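Local coordinates for transcriptional regulator (Streptococcus pneumoniae, PDB 2GNP), which probably regulates transcription in response to a small effector, perhaps a sugar, bound by this putative sugar-binding domain with a Rossmann-like fold, at residues T7-F10 with K11-N14; E13-V16 with K17-S21; S236-S239 with V240-N244. All coordinates share one frame; numbering follows the deposited sequence.

Contact 1: T7-F10 with K11-N14; sequences TNMF and KLEN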
loop_
_atom_site.group_PDB
_atom_site.type_symbol
_atom_site.label_atom_id
_atom_site.label_comp_id
_atom_site.label_asym_id
_atom_site.label_seq_id
_atom_site.Cartn_x
_atom_site.Cartn_y
_atom_site.Cartn_z
ATOM N N THR A 7 26.581 6.140 -7.906
ATOM C CA THR A 7 26.351 5.895 -9.325
ATOM C C THR A 7 25.750 4.514 -9.591
ATOM O O THR A 7 24.733 4.401 -10.295
ATOM C CB THR A 7 27.651 6.015 -10.091
ATOM O OG1 THR A 7 28.053 7.382 -10.051
ATOM C CG2 THR A 7 27.497 5.584 -11.543
ATOM N N ASN A 8 26.423 3.471 -9.097
ATOM C CA ASN A 8 25.922 2.109 -9.204
ATOM C C ASN A 8 24.492 1.957 -8.656
ATOM O O ASN A 8 23.708 1.196 -9.228
ATOM C CB ASN A 8 26.851 1.143 -8.471
ATOM C CG ASN A 8 28.065 0.750 -9.305
ATOM O OD1 ASN A 8 28.094 0.953 -10.524
ATOM N ND2 ASN A 8 29.063 0.151 -8.649
HETATM N N MSE A 9 24.175 2.621 -7.541
HETATM C CA MSE A 9 22.798 2.638 -7.020
HETATM C C MSE A 9 21.837 3.191 -8.074
HETATM O O MSE A 9 20.789 2.597 -8.316
HETATM C CB MSE A 9 22.652 3.461 -5.733
HETATM C CG MSE A 9 21.362 3.151 -4.987
HETATM SE SE MSE A 9 21.044 1.248 -4.576
HETATM C CE MSE A 9 22.755 0.912 -4.042
ATOM N N PHE A 10 22.220 4.300 -8.715
ATOM C CA PHE A 10 21.389 4.951 -9.739
ATOM C C PHE A 10 21.181 3.981 -10.922
ATOM O O PHE A 10 20.036 3.792 -11.404
ATOM C CB PHE A 10 22.063 6.274 -10.160
ATOM C CG PHE A 10 21.298 7.079 -11.177
ATOM C CD1 PHE A 10 21.874 7.363 -12.419
ATOM C CD2 PHE A 10 20.035 7.604 -10.876
ATOM C CE1 PHE A 10 21.184 8.154 -13.381
ATOM C CE2 PHE A 10 19.332 8.393 -11.822
ATOM C CZ PHE A 10 19.908 8.656 -13.073
ATOM N N LYS A 11 22.267 3.337 -11.365
ATOM C CA LYS A 11 22.220 2.311 -12.413
ATOM C C LYS A 11 21.211 1.205 -12.042
ATOM O O LYS A 11 20.362 0.839 -12.882
ATOM C CB LYS A 11 23.621 1.733 -12.699
ATOM C CG LYS A 11 23.667 0.406 -13.551
ATOM C CD LYS A 11 24.970 0.195 -14.428
ATOM C CE LYS A 11 26.271 0.015 -13.633
ATOM N NZ LYS A 11 27.359 -0.491 -14.564
ATOM N N LEU A 12 21.282 0.717 -10.797
ATOM C CA LEU A 12 20.399 -0.362 -10.358
ATOM C C LEU A 12 18.952 0.133 -10.377
ATOM O O LEU A 12 18.078 -0.586 -10.858
ATOM C CB LEU A 12 20.748 -0.877 -8.954
ATOM C CG LEU A 12 19.875 -1.962 -8.308
ATOM C CD1 LEU A 12 19.836 -3.283 -9.158
ATOM C CD2 LEU A 12 20.372 -2.208 -6.825
ATOM N N GLU A 13 18.716 1.336 -9.846
ATOM C CA GLU A 13 17.373 1.952 -9.877
ATOM C C GLU A 13 16.828 1.976 -11.316
ATOM O O GLU A 13 15.673 1.560 -11.580
ATOM C CB GLU A 13 17.384 3.359 -9.261
ATOM C CG GLU A 13 17.681 3.334 -7.728
ATOM C CD GLU A 13 17.566 4.731 -7.074
ATOM O OE1 GLU A 13 17.629 5.726 -7.819
ATOM O OE2 GLU A 13 17.413 4.818 -5.823
ATOM N N ASN A 14 17.645 2.441 -12.266
ATOM C CA ASN A 14 17.184 2.605 -13.662
ATOM C C ASN A 14 16.930 1.259 -14.308
ATOM O O ASN A 14 15.973 1.099 -15.079
ATOM C CB ASN A 14 18.206 3.402 -14.495
ATOM C CG ASN A 14 18.240 4.875 -14.100
ATOM O OD1 ASN A 14 17.245 5.413 -13.600
ATOM N ND2 ASN A 14 19.394 5.529 -14.281
#

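Contact 2: E13-V16 with K17-S21; sequences ENYV and KEKYS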
loop_
_atom_site.group_PDB
_atom_site.type_symbol
_atom_site.label_atom_id
_atom_site.label_comp_id
_atom_site.label_asym_id
_atom_site.label_seq_id
_atom_site.Cartn_x
_atom_site.Cartn_y
_atom_site.Cartn_z
ATOM N N GLU A 13 18.716 1.336 -9.846
ATOM C CA GLU A 13 17.373 1.952 -9.877
ATOM C C GLU A 13 16.828 1.976 -11.316
ATOM O O GLU A 13 15.673 1.560 -11.580
ATOM C CB GLU A 13 17.384 3.359 -9.261
ATOM C CG GLU A 13 17.681 3.334 -7.728
ATOM C CD GLU A 13 17.566 4.731 -7.074
ATOM O OE1 GLU A 13 17.629 5.726 -7.819
ATOM O OE2 GLU A 13 17.413 4.818 -5.823
ATOM N N ASN A 14 17.645 2.441 -12.266
ATOM C CA ASN A 14 17.184 2.605 -13.662
ATOM C C ASN A 14 16.930 1.259 -14.308
ATOM O O ASN A 14 15.973 1.099 -15.079
ATOM C CB ASN A 14 18.206 3.402 -14.495
ATOM C CG ASN A 14 18.240 4.875 -14.100
ATOM O OD1 ASN A 14 17.245 5.413 -13.600
ATOM N ND2 ASN A 14 19.394 5.529 -14.281
ATOM N N TYR A 15 17.789 0.305 -13.990
ATOM C CA TYR A 15 17.637 -1.075 -14.413
ATOM C C TYR A 15 16.281 -1.670 -14.001
ATOM O O TYR A 15 15.545 -2.251 -14.843
ATOM C CB TYR A 15 18.792 -1.930 -13.884
ATOM C CG TYR A 15 18.669 -3.385 -14.175
ATOM C CD1 TYR A 15 18.137 -4.274 -13.207
ATOM C CD2 TYR A 15 19.129 -3.915 -15.395
ATOM C CE1 TYR A 15 18.041 -5.634 -13.448
ATOM C CE2 TYR A 15 19.057 -5.276 -15.634
ATOM C CZ TYR A 15 18.503 -6.132 -14.668
ATOM O OH TYR A 15 18.413 -7.484 -14.887
ATOM N N VAL A 16 15.918 -1.472 -12.733
ATOM C CA VAL A 16 14.698 -2.062 -12.195
ATOM C C VAL A 16 13.507 -1.262 -12.762
ATOM O O VAL A 16 12.471 -1.839 -13.118
ATOM C CB VAL A 16 14.708 -2.005 -10.621
ATOM C CG1 VAL A 16 13.277 -2.336 -10.034
ATOM C CG2 VAL A 16 15.788 -2.895 -10.027
ATOM N N LYS A 17 13.607 0.062 -12.848
ATOM C CA LYS A 17 12.510 0.862 -13.461
ATOM C C LYS A 17 12.211 0.416 -14.899
ATOM O O LYS A 17 11.055 0.269 -15.278
ATOM C CB LYS A 17 12.772 2.340 -13.425
ATOM C CG LYS A 17 12.627 2.892 -12.042
ATOM C CD LYS A 17 12.764 4.376 -12.070
ATOM C CE LYS A 17 14.171 4.766 -12.316
ATOM N NZ LYS A 17 14.420 6.262 -12.144
ATOM N N GLU A 18 13.251 0.279 -15.717
ATOM C CA GLU A 18 13.033 -0.134 -17.111
ATOM C C GLU A 18 12.517 -1.599 -17.161
ATOM O O GLU A 18 11.633 -1.938 -17.992
ATOM C CB GLU A 18 14.331 0.063 -17.884
ATOM C CG GLU A 18 14.156 0.063 -19.404
ATOM C CD GLU A 18 13.977 -1.345 -19.947
ATOM O OE1 GLU A 18 13.288 -1.453 -20.994
ATOM O OE2 GLU A 18 14.507 -2.334 -19.325
ATOM N N LYS A 19 12.997 -2.438 -16.255
ATOM C CA LYS A 19 12.628 -3.872 -16.267
ATOM C C LYS A 19 11.115 -4.049 -16.065
ATOM O O LYS A 19 10.483 -4.869 -16.738
ATOM C CB LYS A 19 13.450 -4.712 -15.277
ATOM C CG LYS A 19 13.147 -6.226 -15.313
ATOM C CD LYS A 19 14.005 -6.989 -14.330
ATOM C CE LYS A 19 13.853 -8.501 -14.391
ATOM N NZ LYS A 19 14.495 -9.031 -15.663
ATOM N N TYR A 20 10.564 -3.308 -15.108
ATOM C CA TYR A 20 9.159 -3.468 -14.724
ATOM C C TYR A 20 8.274 -2.363 -15.199
ATOM O O TYR A 20 7.063 -2.370 -14.945
ATOM C CB TYR A 20 9.038 -3.622 -13.209
ATOM C CG TYR A 20 9.777 -4.832 -12.727
ATOM C CD1 TYR A 20 11.001 -4.722 -12.054
ATOM C CD2 TYR A 20 9.274 -6.111 -12.987
ATOM C CE1 TYR A 20 11.703 -5.864 -11.619
ATOM C CE2 TYR A 20 9.929 -7.247 -12.553
ATOM C CZ TYR A 20 11.160 -7.151 -11.869
ATOM O OH TYR A 20 11.893 -8.263 -11.438
ATOM N N SER A 21 8.850 -1.392 -15.907
ATOM C CA SER A 21 8.115 -0.235 -16.386
ATOM C C SER A 21 7.480 0.570 -15.251
ATOM O O SER A 21 6.321 1.045 -15.293
ATOM C CB SER A 21 7.163 -0.581 -17.530
ATOM O OG SER A 21 6.245 0.478 -17.770
HETATM O O HOH W 1 15.492 6.205 -9.552
HETATM O O HOH W 2 16.181 -3.156 -17.463
HETATM O O HOH W 3 17.099 -7.802 -16.946
#

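Contact 3: S236-S239 with V240-N244; sequences SILS and VLRAN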
loop_
_atom_site.group_PDB
_atom_site.type_symbol
_atom_site.label_atom_id
_atom_site.label_comp_id
_atom_site.label_asym_id
_atom_site.label_seq_id
_atom_site.Cartn_x
_atom_site.Cartn_y
_atom_site.Cartn_z
ATOM N N SER A 236 5.538 -10.712 -2.867
ATOM C CA SER A 236 4.450 -9.721 -2.960
ATOM C C SER A 236 4.873 -8.508 -3.800
ATOM O O SER A 236 4.126 -8.017 -4.687
ATOM C CB SER A 236 3.972 -9.244 -1.583
ATOM O OG SER A 236 3.705 -10.356 -0.753
ATOM N N ILE A 237 6.079 -8.015 -3.549
ATOM C CA ILE A 237 6.575 -6.876 -4.302
ATOM C C ILE A 237 6.748 -7.246 -5.779
ATOM O O ILE A 237 6.364 -6.486 -6.678
ATOM C CB ILE A 237 7.895 -6.333 -3.657
ATOM C CG1 ILE A 237 7.596 -5.741 -2.232
ATOM C CG2 ILE A 237 8.515 -5.291 -4.542
ATOM C CD1 ILE A 237 8.856 -5.478 -1.452
ATOM N N LEU A 238 7.235 -8.456 -6.033
ATOM C CA LEU A 238 7.420 -8.848 -7.432
ATOM C C LEU A 238 6.044 -8.880 -8.154
ATOM O O LEU A 238 5.909 -8.439 -9.304
ATOM C CB LEU A 238 8.089 -10.210 -7.447
ATOM C CG LEU A 238 8.283 -10.845 -8.849
ATOM C CD1 LEU A 238 9.092 -9.923 -9.793
ATOM C CD2 LEU A 238 8.959 -12.182 -8.638
ATOM N N SER A 239 5.017 -9.336 -7.446
ATOM C CA SER A 239 3.631 -9.394 -8.015
ATOM C C SER A 239 3.152 -8.000 -8.389
ATOM O O SER A 239 2.679 -7.735 -9.501
ATOM C CB SER A 239 2.623 -9.966 -7.047
ATOM O OG SER A 239 2.872 -11.320 -6.740
ATOM N N VAL A 240 3.320 -7.090 -7.435
ATOM C CA VAL A 240 2.894 -5.684 -7.631
ATOM C C VAL A 240 3.647 -5.062 -8.809
ATOM O O VAL A 240 3.047 -4.342 -9.634
ATOM C CB VAL A 240 3.177 -4.945 -6.291
ATOM C CG1 VAL A 240 3.080 -3.499 -6.510
ATOM C CG2 VAL A 240 2.143 -5.468 -5.207
ATOM N N LEU A 241 4.946 -5.339 -8.911
ATOM C CA LEU A 241 5.748 -4.840 -10.048
ATOM C C LEU A 241 5.230 -5.421 -11.399
ATOM O O LEU A 241 5.090 -4.700 -12.402
ATOM C CB LEU A 241 7.198 -5.191 -9.850
ATOM C CG LEU A 241 7.830 -4.454 -8.686
ATOM C CD1 LEU A 241 9.259 -4.971 -8.470
ATOM C CD2 LEU A 241 7.829 -2.967 -9.038
ATOM N N ARG A 242 5.083 -6.753 -11.419
ATOM C CA ARG A 242 4.520 -7.488 -12.578
ATOM C C ARG A 242 3.232 -6.934 -13.145
ATOM O O ARG A 242 3.142 -6.797 -14.377
ATOM C CB ARG A 242 4.362 -8.985 -12.263
ATOM C CG ARG A 242 5.660 -9.699 -12.481
ATOM C CD ARG A 242 5.571 -11.112 -11.880
ATOM N NE ARG A 242 6.824 -11.841 -12.115
ATOM C CZ ARG A 242 7.039 -13.078 -11.664
ATOM N NH1 ARG A 242 6.104 -13.673 -10.948
ATOM N NH2 ARG A 242 8.167 -13.719 -11.922
ATOM N N ALA A 243 2.280 -6.601 -12.272
ATOM C CA ALA A 243 0.939 -6.127 -12.648
ATOM C C ALA A 243 0.874 -4.606 -12.682
ATOM O O ALA A 243 -0.190 -4.012 -12.946
ATOM C CB ALA A 243 -0.079 -6.708 -11.688
ATOM N N ASN A 244 2.017 -3.966 -12.411
ATOM C CA ASN A 244 2.073 -2.477 -12.401
ATOM C C ASN A 244 0.975 -1.887 -11.534
ATOM O O ASN A 244 0.305 -0.933 -11.933
ATOM C CB ASN A 244 2.015 -1.877 -13.813
ATOM C CG ASN A 244 3.190 -2.313 -14.658
ATOM O OD1 ASN A 244 3.062 -3.175 -15.518
ATOM N ND2 ASN A 244 4.332 -1.715 -14.418
#

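Contact 1: T7-F10 with K11-N14
The backbone of T7-F10 runs without a break into K11-N14 as one α-helix, its carbonyls taking the amides four residues on, from K11 N to T7 O through to N14 N on F10 O at 2.9 Å. F10 and N14, one turn apart, meet through their side chains. With CG of F10 anti to the backbone N (chi1 -178°), the side chain slants out toward the next turn and turns one ring face to the N14 amide. ND2 stands 3.3 Å above the ring plane, offset toward the rim, and its nearest ring atom is CE1, also 3.3 Å from ND2. Ring and amide planes are 75° apart, so the NH2 group meets the π face steeply instead of stacking flat on it.

This is i to i+3 and i to i+4 packing in the N-terminal helix 5-20, whose inner side rests on strand 24-28 and helix 253-264 of the Rossmann-like domain. On that side M9, a selenomethionine, and L12 lie side by side and point the same way, SE of M9 being 4.2 Å from CD2 of L12; both also touch I27 and K253. E13 rises past the preceding turn, its CG 3.2 Å from O of M9, and its extended chain carries OE2 to the backbone N of I27, a hydrogen bond that ties helix to strand. Farther round, K11 runs beside N8, where CE of K11 lies 3.7 Å from OD1 of N8.

Contact 2: E13-V16 with K17-S21
K17 leaves the backbone with CG beside its own N (chi1 -73°) and bends again at chi3 (-72°), a course that takes its chain back along the preceding turn and sets NZ near both E13 and N14. The setting is the C-terminal half of helix 5-20, an amphipathic helix laid against the Rossmann-like domain, and the contacts are those of residues three and four apart. NZ of K17 gives a weak hydrogen bond of 3.3 Å to OD1 of N14, the two side chains lying alongside each other. With E13 the link is indirect: a water accepts from NZ of K17 and donates to OE1 of E13, at 2.8 Å from each, while the other carboxylate oxygen is held by the backbone N of I27. The opposite charges would probably steady this water bridge although the charged atoms themselves do not touch.

V16 and Y20 form the buried side. CG1 of V16 lies anti to the backbone N and comes 3.9 Å from CD1 of Y20, the two side chains meeting at a slant. CG of the neighbouring K19 sits over the centre of one face of the Y20 ring, and Y20 OH is hydrogen-bonded to D263 of helix 253-264. V16 also rests on L25, joining the helix to strand 24-28.

After Y20 the chain leaves the helix at S21, which has positive phi. Waters bridge the outer side of this last turn as well. One donates to both O of Y15 and OE2 of E18; another lies 2.5 Å from OH of Y15 and accepts from NZ of K19 at 3.2 Å.

Contact 3: S236-S239 with V240-N244
R242 N donates to L238 O at 2.8 Å in a nearly straight bond (172°). The aliphatic part of R242 runs extended from CG to NE past the leucine, bringing the guanidinium against L238 so that CD2 stands 3.6 Å above the guanidinium plane, over its centre. The leucine branch thus covers one face of the flat cation, while the N-H groups of R242 reach other partners: NH2 forms a salt bridge with D263 and NH1 bonds to O of S197.

On another side of the helix, I237 and L241 point the same way, CG2 of I237 being 4.0 Å from CD1 of L241. Helix 234-242 is the crossover of the β-α-β unit that links strands 223-227 and 248-252, and it ends in a Schellman motif, in which N244, with positive phi, turns its N back to L241 O in a weak bond. The buried hydroxyls of S236 and S239 each have two carbonyls within bonding reach for their one hydrogen, those of V187 and G159 for S236, of D196 and S235 for S239. Apolar cover on one guanidinium face and anionic D263 at NH2 would together probably fix the arginine's orientation and strengthen its pairing.

In the fold
Contacts 1 and 2 follow one another on helix 5-20, sharing E13 and N14, with centres about 10 Å apart; contact 3 comes much later in the chain, on helix 234-242. Its centre is about 13 Å from that of contact 2 and about 20 Å from that of contact 1, which it does not touch. Contacts 2 and 3 meet where their helices end: N244 ND2 probably bonds to Y20 O, and the Y20 side chain packs on L238 and L241. D263 of helix 253-264 serves both Y20 and R242. The N-terminal helix is thereby fastened, through its last turn, to the final β-α-β unit, while contact 1 lies farther out at the surface.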